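PDB 6MBF: GphF Dehydratase 1 from Archangium violaceum, which probably dehydrates beta-hydroxyacyl intermediates of the gephyronic acid polyketide synthase and takes part in shifting the resulting double bond. Local coordinates for residues 174-185 and 202-213; 35-43 and 159-167. All coordinates share one frame; numbering follows the deposited sequence.

Contact 1 (174-185 with 202-213) is mostly core, while contact 2 (35-43 with 159-167) is only partly buried and lies about 17 Å away, centre to centre. Contact 1 joins a strand to helix 200-214 within one family region, chiefly through aliphatic side chains, with alanine, glycine and cysteine where the backbones come close and one arginine at its edge. Contact 2 ties loops of two family regions and relies on backbone hydrogen bonds and a glutamate-arginine pair, as suits irregular chain near solvent. The helix links them: D204 OD1 lies 2.7 Å from Y162 OH, a probable hydrogen bond, and Q208 NE2 probably also bonds L166 O. Thus the loop of contact 2 rests on the helix of contact 1.

Contact 1 (174-185 and 202-213); sequences RRGREAIGHVCL and LLDACFQCVFAL
R174 and L213 meet where the hairpin holding strands 169-175 and 178-184 turns past the last turns of helix 200-214. A bend at chi3 (-56°) lays the arginine's guanidinium over the leucine, with L213 CG 3.6 Å from R174 CZ above the centre of one face. NH1 reaches L213 O at 3.1 Å in the carbonyl plane, on a lone pair, though the bond is bent (139°). NH2 gives a straighter bond to G176 O, lying in the guanidinium plane, and a water bridges NH1 to A212 O. A long, charged residue suits this partly exposed end of the contact, where hydration and helix carbonyls can share its donors.

Inward from the arginine the contact is buried and apolar. A179 CB touches L213 CD1 at 3.6 Å. G181 passes against C209, whose SG is 4.3 Å from G181 CA; a beta carbon there would collide with the sulfur. V183 splits its branches: CG1 meets A205 CB at 3.9 Å, whereas CG2 lies 3.8 Å from L202 CG and also faces C206 SG. Small A179, G181, A205 and C209 let the axes of 178-184 and 202-213 approach to 8.4 Å, nearly antiparallel. On the helix, Q208 NE2 bonds D204 OD2, a pair matching the DxxxQ pattern of polyketide dehydratases. Helix 200-214 lies against the antiparallel strands as the central helix of a hotdog fold, consistent with these enzymes' double hotdog.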
loop_
_atom_site.group_PDB
_atom_site.type_symbol
_atom_site.label_atom_id
_atom_site.label_comp_id
_atom_site.label_asym_id
_atom_site.label_seq_id
_atom_site.Cartn_x
_atom_site.Cartn_y
_atom_site.Cartn_z
ATOM N N ARG A 174 -11.822 -18.461 -2.179
ATOM C CA ARG A 174 -10.715 -18.807 -3.053
ATOM C C ARG A 174 -11.076 -19.969 -3.969
ATOM O O ARG A 174 -11.970 -20.772 -3.684
ATOM C CB ARG A 174 -9.460 -19.155 -2.249
ATOM C CG ARG A 174 -9.563 -20.429 -1.417
ATOM C CD ARG A 174 -8.206 -20.776 -0.797
ATOM N NE ARG A 174 -7.155 -20.904 -1.809
ATOM C CZ ARG A 174 -5.850 -20.900 -1.542
ATOM N NH1 ARG A 174 -5.427 -20.770 -0.291
ATOM N NH2 ARG A 174 -4.965 -21.016 -2.527
ATOM N N ARG A 175 -10.364 -20.030 -5.088
ATOM C CA ARG A 175 -10.457 -21.149 -6.020
ATOM C C ARG A 175 -9.126 -21.231 -6.745
ATOM O O ARG A 175 -8.759 -20.297 -7.463
ATOM C CB ARG A 175 -11.607 -20.957 -7.008
ATOM C CG ARG A 175 -11.553 -21.887 -8.201
ATOM C CD ARG A 175 -12.333 -23.165 -7.958
ATOM N NE ARG A 175 -13.765 -22.916 -7.823
ATOM C CZ ARG A 175 -14.693 -23.867 -7.865
ATOM N NH1 ARG A 175 -14.339 -25.131 -8.048
ATOM N NH2 ARG A 175 -15.976 -23.557 -7.730
ATOM N N GLY A 176 -8.389 -22.319 -6.542
ATOM C CA GLY A 176 -7.013 -22.340 -7.024
ATOM C C GLY A 176 -6.196 -21.217 -6.401
ATOM O O GLY A 176 -6.243 -20.981 -5.188
ATOM N N ARG A 177 -5.434 -20.511 -7.236
ATOM C CA ARG A 177 -4.622 -19.381 -6.800
ATOM C C ARG A 177 -5.336 -18.046 -6.978
ATOM O O ARG A 177 -4.679 -16.995 -6.963
ATOM C CB ARG A 177 -3.291 -19.344 -7.562
ATOM C CG ARG A 177 -2.389 -20.541 -7.365
ATOM C CD ARG A 177 -0.990 -20.238 -7.880
ATOM N NE ARG A 177 -0.963 -19.987 -9.316
ATOM C CZ ARG A 177 -0.881 -20.945 -10.239
ATOM N NH1 ARG A 177 -0.812 -22.224 -9.871
ATOM N NH2 ARG A 177 -0.860 -20.626 -11.525
ATOM N N GLU A 178 -6.655 -18.063 -7.150
ATOM C CA GLU A 178 -7.448 -16.856 -7.293
ATOM C C GLU A 178 -8.401 -16.700 -6.119
ATOM O O GLU A 178 -8.766 -17.668 -5.440
ATOM C CB GLU A 178 -8.238 -16.872 -8.607
ATOM C CG GLU A 178 -7.346 -16.935 -9.829
ATOM C CD GLU A 178 -8.099 -16.700 -11.132
ATOM O OE1 GLU A 178 -9.205 -16.113 -11.091
ATOM O OE2 GLU A 178 -7.570 -17.102 -12.197
ATOM N N ALA A 179 -8.795 -15.453 -5.872
ATOM C CA ALA A 179 -9.721 -15.176 -4.787
ATOM C C ALA A 179 -10.504 -13.916 -5.105
ATOM O O ALA A 179 -10.068 -13.066 -5.884
ATOM C CB ALA A 179 -8.999 -15.021 -3.445
ATOM N N ILE A 180 -11.672 -13.803 -4.482
ATOM C CA ILE A 180 -12.422 -12.557 -4.444
ATOM C C ILE A 180 -12.669 -12.208 -2.987
ATOM O O ILE A 180 -13.127 -13.053 -2.204
ATOM C CB ILE A 180 -13.742 -12.641 -5.224
ATOM C CG1 ILE A 180 -13.449 -12.755 -6.717
ATOM C CG2 ILE A 180 -14.601 -11.413 -4.942
ATOM C CD1 ILE A 180 -14.670 -13.008 -7.503
ATOM N N GLY A 181 -12.320 -10.986 -2.619
ATOM C CA GLY A 181 -12.497 -10.508 -1.268
ATOM C C GLY A 181 -13.388 -9.285 -1.282
ATOM O O GLY A 181 -13.461 -8.560 -2.276
ATOM N N HIS A 182 -14.094 -9.085 -0.181
ATOM C CA HIS A 182 -14.881 -7.887 0.064
ATOM C C HIS A 182 -14.211 -7.153 1.219
ATOM O O HIS A 182 -14.087 -7.715 2.313
ATOM C CB HIS A 182 -16.329 -8.260 0.394
ATOM C CG HIS A 182 -17.178 -7.103 0.817
ATOM N ND1 HIS A 182 -18.256 -7.244 1.664
ATOM C CD2 HIS A 182 -17.109 -5.786 0.509
ATOM C CE1 HIS A 182 -18.819 -6.064 1.856
ATOM N NE2 HIS A 182 -18.146 -5.164 1.161
ATOM N N VAL A 183 -13.733 -5.931 0.965
ATOM C CA VAL A 183 -13.055 -5.134 1.978
ATOM C C VAL A 183 -13.839 -3.848 2.183
ATOM O O VAL A 183 -14.351 -3.250 1.227
ATOM C CB VAL A 183 -11.569 -4.823 1.650
ATOM C CG1 VAL A 183 -10.840 -6.035 1.129
ATOM C CG2 VAL A 183 -11.413 -3.645 0.736
ATOM N N CYS A 184 -13.937 -3.430 3.439
ATOM C CA CYS A 184 -14.734 -2.267 3.789
ATOM C C CYS A 184 -14.087 -1.563 4.968
ATOM O O CYS A 184 -13.772 -2.198 5.980
ATOM C CB CYS A 184 -16.167 -2.683 4.124
ATOM S SG CYS A 184 -17.300 -1.307 4.304
ATOM N N LEU A 185 -13.872 -0.260 4.826
ATOM C CA LEU A 185 -13.343 0.515 5.935
ATOM C C LEU A 185 -14.418 0.738 6.984
ATOM O O LEU A 185 -15.615 0.750 6.689
ATOM C CB LEU A 185 -12.815 1.859 5.455
ATOM C CG LEU A 185 -11.661 1.796 4.454
ATOM C CD1 LEU A 185 -11.317 3.182 4.002
ATOM C CD2 LEU A 185 -10.445 1.089 5.045
ATOM N N LEU A 202 -7.309 0.392 3.125
ATOM C CA LEU A 202 -8.078 -0.374 2.152
ATOM C C LEU A 202 -7.161 -1.183 1.235
ATOM O O LEU A 202 -7.385 -2.376 1.011
ATOM C CB LEU A 202 -8.984 0.564 1.352
ATOM C CG LEU A 202 -10.019 -0.102 0.433
ATOM C CD1 LEU A 202 -11.239 0.777 0.305
ATOM C CD2 LEU A 202 -9.431 -0.355 -0.942
ATOM N N LEU A 203 -6.113 -0.557 0.693
ATOM C CA LEU A 203 -5.221 -1.315 -0.178
ATOM C C LEU A 203 -4.471 -2.395 0.596
ATOM O O LEU A 203 -4.306 -3.510 0.092
ATOM C CB LEU A 203 -4.252 -0.377 -0.898
ATOM C CG LEU A 203 -3.392 -1.074 -1.952
ATOM C CD1 LEU A 203 -4.257 -1.730 -3.032
ATOM C CD2 LEU A 203 -2.386 -0.083 -2.564
ATOM N N ASP A 204 -4.052 -2.105 1.835
ATOM C CA ASP A 204 -3.450 -3.149 2.666
ATOM C C ASP A 204 -4.397 -4.327 2.858
ATOM O O ASP A 204 -3.960 -5.484 2.835
ATOM C CB ASP A 204 -3.037 -2.591 4.027
ATOM C CG ASP A 204 -2.607 -3.686 4.986
ATOM O OD1 ASP A 204 -1.484 -4.211 4.829
ATOM O OD2 ASP A 204 -3.406 -4.025 5.886
ATOM N N ALA A 205 -5.689 -4.058 3.066
ATOM C CA ALA A 205 -6.654 -5.148 3.196
ATOM C C ALA A 205 -6.686 -6.014 1.936
ATOM O O ALA A 205 -6.754 -7.247 2.021
ATOM C CB ALA A 205 -8.043 -4.582 3.502
ATOM N N CYS A 206 -6.602 -5.393 0.757
ATOM C CA CYS A 206 -6.546 -6.168 -0.479
ATOM C C CYS A 206 -5.281 -7.017 -0.540
ATOM O O CYS A 206 -5.325 -8.187 -0.933
ATOM C CB CYS A 206 -6.631 -5.237 -1.692
ATOM S SG CYS A 206 -8.200 -4.331 -1.827
ATOM N N PHE A 207 -4.141 -6.448 -0.149
ATOM C CA PHE A 207 -2.913 -7.235 -0.143
ATOM C C PHE A 207 -2.985 -8.349 0.894
ATOM O O PHE A 207 -2.451 -9.441 0.666
ATOM C CB PHE A 207 -1.700 -6.331 0.103
ATOM C CG PHE A 207 -1.387 -5.372 -1.036
ATOM C CD1 PHE A 207 -2.143 -5.350 -2.208
ATOM C CD2 PHE A 207 -0.333 -4.479 -0.915
ATOM C CE1 PHE A 207 -1.835 -4.448 -3.252
ATOM C CE2 PHE A 207 -0.024 -3.587 -1.941
ATOM C CZ PHE A 207 -0.769 -3.568 -3.104
ATOM N N GLN A 208 -3.681 -8.117 2.015
ATOM C CA GLN A 208 -3.825 -9.176 3.013
ATOM C C GLN A 208 -4.670 -10.342 2.495
ATOM O O GLN A 208 -4.507 -11.475 2.966
ATOM C CB GLN A 208 -4.410 -8.608 4.310
ATOM C CG GLN A 208 -3.422 -7.767 5.140
ATOM C CD GLN A 208 -3.837 -7.709 6.585
ATOM O OE1 GLN A 208 -4.093 -8.749 7.201
ATOM N NE2 GLN A 208 -3.935 -6.500 7.138
ATOM N N CYS A 209 -5.573 -10.096 1.537
ATOM C CA CYS A 209 -6.249 -11.198 0.857
ATOM C C CYS A 209 -5.242 -12.117 0.173
ATOM O O CYS A 209 -5.410 -13.345 0.171
ATOM C CB CYS A 209 -7.257 -10.664 -0.163
ATOM S SG CYS A 209 -8.682 -9.803 0.546
ATOM N N VAL A 210 -4.185 -11.546 -0.413
ATOM C CA VAL A 210 -3.134 -12.380 -0.994
ATOM C C VAL A 210 -2.441 -13.177 0.100
ATOM O O VAL A 210 -2.180 -14.380 -0.060
ATOM C CB VAL A 210 -2.121 -11.534 -1.790
ATOM C CG1 VAL A 210 -1.116 -12.456 -2.505
ATOM C CG2 VAL A 210 -2.817 -10.622 -2.780
ATOM N N PHE A 211 -2.147 -12.523 1.231
ATOM C CA PHE A 211 -1.527 -13.211 2.365
ATOM C C PHE A 211 -2.365 -14.398 2.818
ATOM O O PHE A 211 -1.829 -15.480 3.098
ATOM C CB PHE A 211 -1.354 -12.252 3.545
ATOM C CG PHE A 211 -0.363 -11.139 3.321
ATOM C CD1 PHE A 211 0.535 -11.156 2.265
ATOM C CD2 PHE A 211 -0.314 -10.085 4.221
ATOM C CE1 PHE A 211 1.454 -10.122 2.110
ATOM C CE2 PHE A 211 0.595 -9.049 4.062
ATOM C CZ PHE A 211 1.477 -9.074 3.006
ATOM N N ALA A 212 -3.682 -14.202 2.920
ATOM C CA ALA A 212 -4.562 -15.260 3.405
ATOM C C ALA A 212 -4.518 -16.479 2.493
ATOM O O ALA A 212 -4.602 -17.616 2.966
ATOM C CB ALA A 212 -5.995 -14.732 3.537
ATOM N N LEU A 213 -4.382 -16.270 1.180
ATOM C CA LEU A 213 -4.248 -17.409 0.276
ATOM C C LEU A 213 -2.904 -18.105 0.463
ATOM O O LEU A 213 -2.843 -19.335 0.588
ATOM C CB LEU A 213 -4.432 -16.958 -1.173
ATOM C CG LEU A 213 -5.804 -17.316 -1.731
ATOM C CD1 LEU A 213 -6.884 -16.519 -0.999
ATOM C CD2 LEU A 213 -5.844 -17.065 -3.224
HETATM O O HOH W 1 -6.943 -19.587 1.874
#

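Contact 2 (35-43 and 159-167); sequences PAYLGEHWV and RIYYGPRLR
E40 grips R165 twice: OE1 accepts the backbone N of R165 at 2.9 Å in a nearly straight bond (169°) on its syn side, and OE2 forms a weaker, bent salt bridge to NE at 3.3 Å. E40 O accepts G163 N at 2.8 Å, and W42 N donates to Y161 O, two bonds flanking the lone bridge of H41 with Y162. An alanine in place of E40 would probably leave R165 N without its acceptor and R165 NE without its carboxylate partner. The arginine is extended, and A36 CB sits over the centre of its guanidinium face, 3.4 Å from R165 CZ; NH1 also has E188 and E189 as partners. Glycine suits position 163, because a beta carbon would strike E40 OE1 and crowd the W42 indole, whose CZ3 lies 3.5 Å from G163 N. H41, its CG anti to N (chi1 174°), brings CD2 over one face of Y162, the rings inclined at 42°. A magnesium ion lies about 4 Å from the H41 side chain. Y162-G163-P164 matches the YGP motif of polyketide dehydratases. Beyond, H41 ND1 bonds V48 O of strand 46-48, while Y162 packs on F211 of helix 200-214.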
loop_
_atom_site.group_PDB
_atom_site.type_symbol
_atom_site.label_atom_id
_atom_site.label_comp_id
_atom_site.label_asym_id
_atom_site.label_seq_id
_atom_site.Cartn_x
_atom_site.Cartn_y
_atom_site.Cartn_z
ATOM N N PRO A 35 -0.496 9.385 10.892
ATOM C CA PRO A 35 -1.765 8.647 10.944
ATOM C C PRO A 35 -1.683 7.415 11.842
ATOM O O PRO A 35 -0.633 6.769 11.914
ATOM C CB PRO A 35 -1.995 8.232 9.485
ATOM C CG PRO A 35 -1.232 9.224 8.690
ATOM C CD PRO A 35 -0.014 9.544 9.507
ATOM N N ALA A 36 -2.786 7.113 12.528
ATOM C CA ALA A 36 -2.762 6.099 13.580
ATOM C C ALA A 36 -2.409 4.714 13.047
ATOM O O ALA A 36 -1.819 3.909 13.779
ATOM C CB ALA A 36 -4.112 6.055 14.292
ATOM N N TYR A 37 -2.752 4.413 11.790
ATOM C CA TYR A 37 -2.459 3.083 11.263
ATOM C C TYR A 37 -0.961 2.823 11.153
ATOM O O TYR A 37 -0.556 1.658 11.045
ATOM C CB TYR A 37 -3.122 2.871 9.889
ATOM C CG TYR A 37 -2.306 3.388 8.722
ATOM C CD1 TYR A 37 -1.361 2.579 8.086
ATOM C CD2 TYR A 37 -2.483 4.679 8.241
ATOM C CE1 TYR A 37 -0.602 3.053 7.023
ATOM C CE2 TYR A 37 -1.737 5.152 7.169
ATOM C CZ TYR A 37 -0.799 4.344 6.571
ATOM O OH TYR A 37 -0.054 4.827 5.522
ATOM N N LEU A 38 -0.139 3.875 11.139
ATOM C CA LEU A 38 1.311 3.723 11.146
ATOM C C LEU A 38 1.830 3.090 12.428
ATOM O O LEU A 38 2.992 2.674 12.458
ATOM C CB LEU A 38 2.000 5.076 10.945
ATOM C CG LEU A 38 1.824 5.780 9.593
ATOM C CD1 LEU A 38 2.698 7.022 9.573
ATOM C CD2 LEU A 38 2.163 4.851 8.429
ATOM N N GLY A 39 1.020 3.013 13.481
ATOM C CA GLY A 39 1.410 2.329 14.695
ATOM C C GLY A 39 0.790 0.961 14.865
ATOM O O GLY A 39 0.870 0.396 15.964
ATOM N N GLU A 40 0.173 0.399 13.819
ATOM C CA GLU A 40 -0.561 -0.850 13.974
ATOM C C GLU A 40 -0.049 -1.965 13.062
ATOM O O GLU A 40 -0.754 -2.952 12.857
ATOM C CB GLU A 40 -2.054 -0.606 13.757
ATOM C CG GLU A 40 -2.620 0.312 14.834
ATOM C CD GLU A 40 -4.003 -0.080 15.300
ATOM O OE1 GLU A 40 -4.570 -1.053 14.760
ATOM O OE2 GLU A 40 -4.529 0.604 16.203
ATOM N N HIS A 41 1.171 -1.846 12.541
ATOM C CA HIS A 41 1.798 -2.938 11.813
ATOM C C HIS A 41 3.199 -3.178 12.353
ATOM O O HIS A 41 4.017 -2.252 12.395
ATOM C CB HIS A 41 1.858 -2.659 10.312
ATOM C CG HIS A 41 2.619 -3.696 9.545
ATOM N ND1 HIS A 41 3.829 -3.430 8.940
ATOM C CD2 HIS A 41 2.358 -5.004 9.309
ATOM C CE1 HIS A 41 4.274 -4.525 8.350
ATOM N NE2 HIS A 41 3.398 -5.494 8.549
ATOM N N TRP A 42 3.485 -4.429 12.716
ATOM C CA TRP A 42 4.765 -4.806 13.293
ATOM C C TRP A 42 5.378 -5.971 12.531
ATOM O O TRP A 42 4.671 -6.806 11.958
ATOM C CB TRP A 42 4.629 -5.189 14.782
ATOM C CG TRP A 42 3.809 -4.226 15.547
ATOM C CD1 TRP A 42 4.237 -3.072 16.140
ATOM C CD2 TRP A 42 2.404 -4.317 15.807
ATOM N NE1 TRP A 42 3.182 -2.438 16.751
ATOM C CE2 TRP A 42 2.047 -3.183 16.562
ATOM C CE3 TRP A 42 1.416 -5.251 15.481
ATOM C CZ2 TRP A 42 0.741 -2.959 16.993
ATOM C CZ3 TRP A 42 0.123 -5.027 15.913
ATOM C CH2 TRP A 42 -0.204 -3.888 16.658
ATOM N N VAL A 43 6.708 -6.006 12.525
ATOM C CA VAL A 43 7.479 -7.164 12.086
ATOM C C VAL A 43 8.617 -7.344 13.082
ATOM O O VAL A 43 9.372 -6.400 13.346
ATOM C CB VAL A 43 8.037 -7.008 10.655
ATOM C CG1 VAL A 43 8.679 -8.311 10.196
ATOM C CG2 VAL A 43 6.942 -6.580 9.665
ATOM N N ARG A 159 -2.327 -11.323 14.262
ATOM C CA ARG A 159 -2.397 -10.185 15.170
ATOM C C ARG A 159 -1.041 -9.808 15.751
ATOM O O ARG A 159 -0.909 -8.707 16.299
ATOM C CB ARG A 159 -3.398 -10.459 16.294
ATOM C CG ARG A 159 -2.927 -11.439 17.342
ATOM C CD ARG A 159 -4.092 -11.780 18.271
ATOM N NE ARG A 159 -3.876 -13.023 19.006
ATOM C CZ ARG A 159 -3.483 -13.081 20.271
ATOM N NH1 ARG A 159 -3.262 -11.964 20.952
ATOM N NH2 ARG A 159 -3.317 -14.259 20.858
ATOM N N ILE A 160 -0.025 -10.668 15.606
ATOM C CA ILE A 160 1.334 -10.284 15.963
ATOM C C ILE A 160 1.909 -9.285 14.971
ATOM O O ILE A 160 2.908 -8.616 15.278
ATOM C CB ILE A 160 2.241 -11.524 16.070
ATOM C CG1 ILE A 160 2.238 -12.320 14.762
ATOM C CG2 ILE A 160 1.784 -12.403 17.220
ATOM C CD1 ILE A 160 3.278 -13.419 14.730
ATOM N N TYR A 161 1.304 -9.171 13.783
ATOM C CA TYR A 161 1.732 -8.213 12.774
ATOM C C TYR A 161 0.771 -7.051 12.582
ATOM O O TYR A 161 1.198 -6.005 12.090
ATOM C CB TYR A 161 1.900 -8.896 11.412
ATOM C CG TYR A 161 2.789 -10.108 11.430
ATOM C CD1 TYR A 161 4.040 -10.072 12.032
ATOM C CD2 TYR A 161 2.374 -11.297 10.835
ATOM C CE1 TYR A 161 4.866 -11.200 12.039
ATOM C CE2 TYR A 161 3.185 -12.424 10.847
ATOM C CZ TYR A 161 4.417 -12.367 11.446
ATOM O OH TYR A 161 5.212 -13.489 11.436
ATOM N N TYR A 162 -0.499 -7.208 12.934
ATOM C CA TYR A 162 -1.521 -6.245 12.550
ATOM C C TYR A 162 -2.441 -5.961 13.722
ATOM O O TYR A 162 -2.900 -6.895 14.388
ATOM C CB TYR A 162 -2.357 -6.776 11.390
ATOM C CG TYR A 162 -1.755 -6.605 10.017
ATOM C CD1 TYR A 162 -1.653 -5.339 9.435
ATOM C CD2 TYR A 162 -1.362 -7.712 9.268
ATOM C CE1 TYR A 162 -1.131 -5.176 8.156
ATOM C CE2 TYR A 162 -0.840 -7.561 7.986
ATOM C CZ TYR A 162 -0.737 -6.292 7.430
ATOM O OH TYR A 162 -0.229 -6.151 6.150
ATOM N N GLY A 163 -2.734 -4.683 13.942
ATOM C CA GLY A 163 -3.681 -4.276 14.952
ATOM C C GLY A 163 -5.098 -4.135 14.426
ATOM O O GLY A 163 -5.388 -4.385 13.246
ATOM N N PRO A 164 -6.016 -3.711 15.303
ATOM C CA PRO A 164 -7.449 -3.753 14.963
ATOM C C PRO A 164 -7.888 -2.771 13.894
ATOM O O PRO A 164 -9.004 -2.923 13.380
ATOM C CB PRO A 164 -8.141 -3.442 16.298
ATOM C CG PRO A 164 -7.100 -2.761 17.126
ATOM C CD PRO A 164 -5.783 -3.329 16.709
ATOM N N ARG A 165 -7.086 -1.762 13.555
ATOM C CA ARG A 165 -7.444 -0.888 12.444
ATOM C C ARG A 165 -7.183 -1.527 11.090
ATOM O O ARG A 165 -7.636 -0.986 10.073
ATOM C CB ARG A 165 -6.666 0.424 12.518
ATOM C CG ARG A 165 -6.872 1.211 13.804
ATOM C CD ARG A 165 -5.952 2.411 13.821
ATOM N NE ARG A 165 -6.123 3.200 15.032
ATOM C CZ ARG A 165 -6.926 4.253 15.127
ATOM N NH1 ARG A 165 -7.628 4.645 14.074
ATOM N NH2 ARG A 165 -7.019 4.916 16.273
ATOM N N LEU A 166 -6.472 -2.655 11.060
ATOM C CA LEU A 166 -6.027 -3.268 9.814
ATOM C C LEU A 166 -6.571 -4.690 9.673
ATOM O O LEU A 166 -5.835 -5.625 9.333
ATOM C CB LEU A 166 -4.496 -3.236 9.752
ATOM C CG LEU A 166 -3.918 -1.814 9.802
ATOM C CD1 LEU A 166 -2.414 -1.824 9.961
ATOM C CD2 LEU A 166 -4.324 -1.033 8.546
ATOM N N ARG A 167 -7.873 -4.858 9.940
ATOM C CA ARG A 167 -8.569 -6.135 9.774
ATOM C C ARG A 167 -9.856 -5.860 8.999
ATOM O O ARG A 167 -10.963 -6.027 9.515
ATOM C CB ARG A 167 -8.845 -6.788 11.137
ATOM C CG ARG A 167 -7.563 -7.052 11.932
ATOM C CD ARG A 167 -7.852 -7.503 13.354
ATOM N NE ARG A 167 -6.598 -7.593 14.091
ATOM C CZ ARG A 167 -6.464 -7.399 15.401
ATOM N NH1 ARG A 167 -7.525 -7.126 16.158
ATOM N NH2 ARG A 167 -5.256 -7.486 15.952
#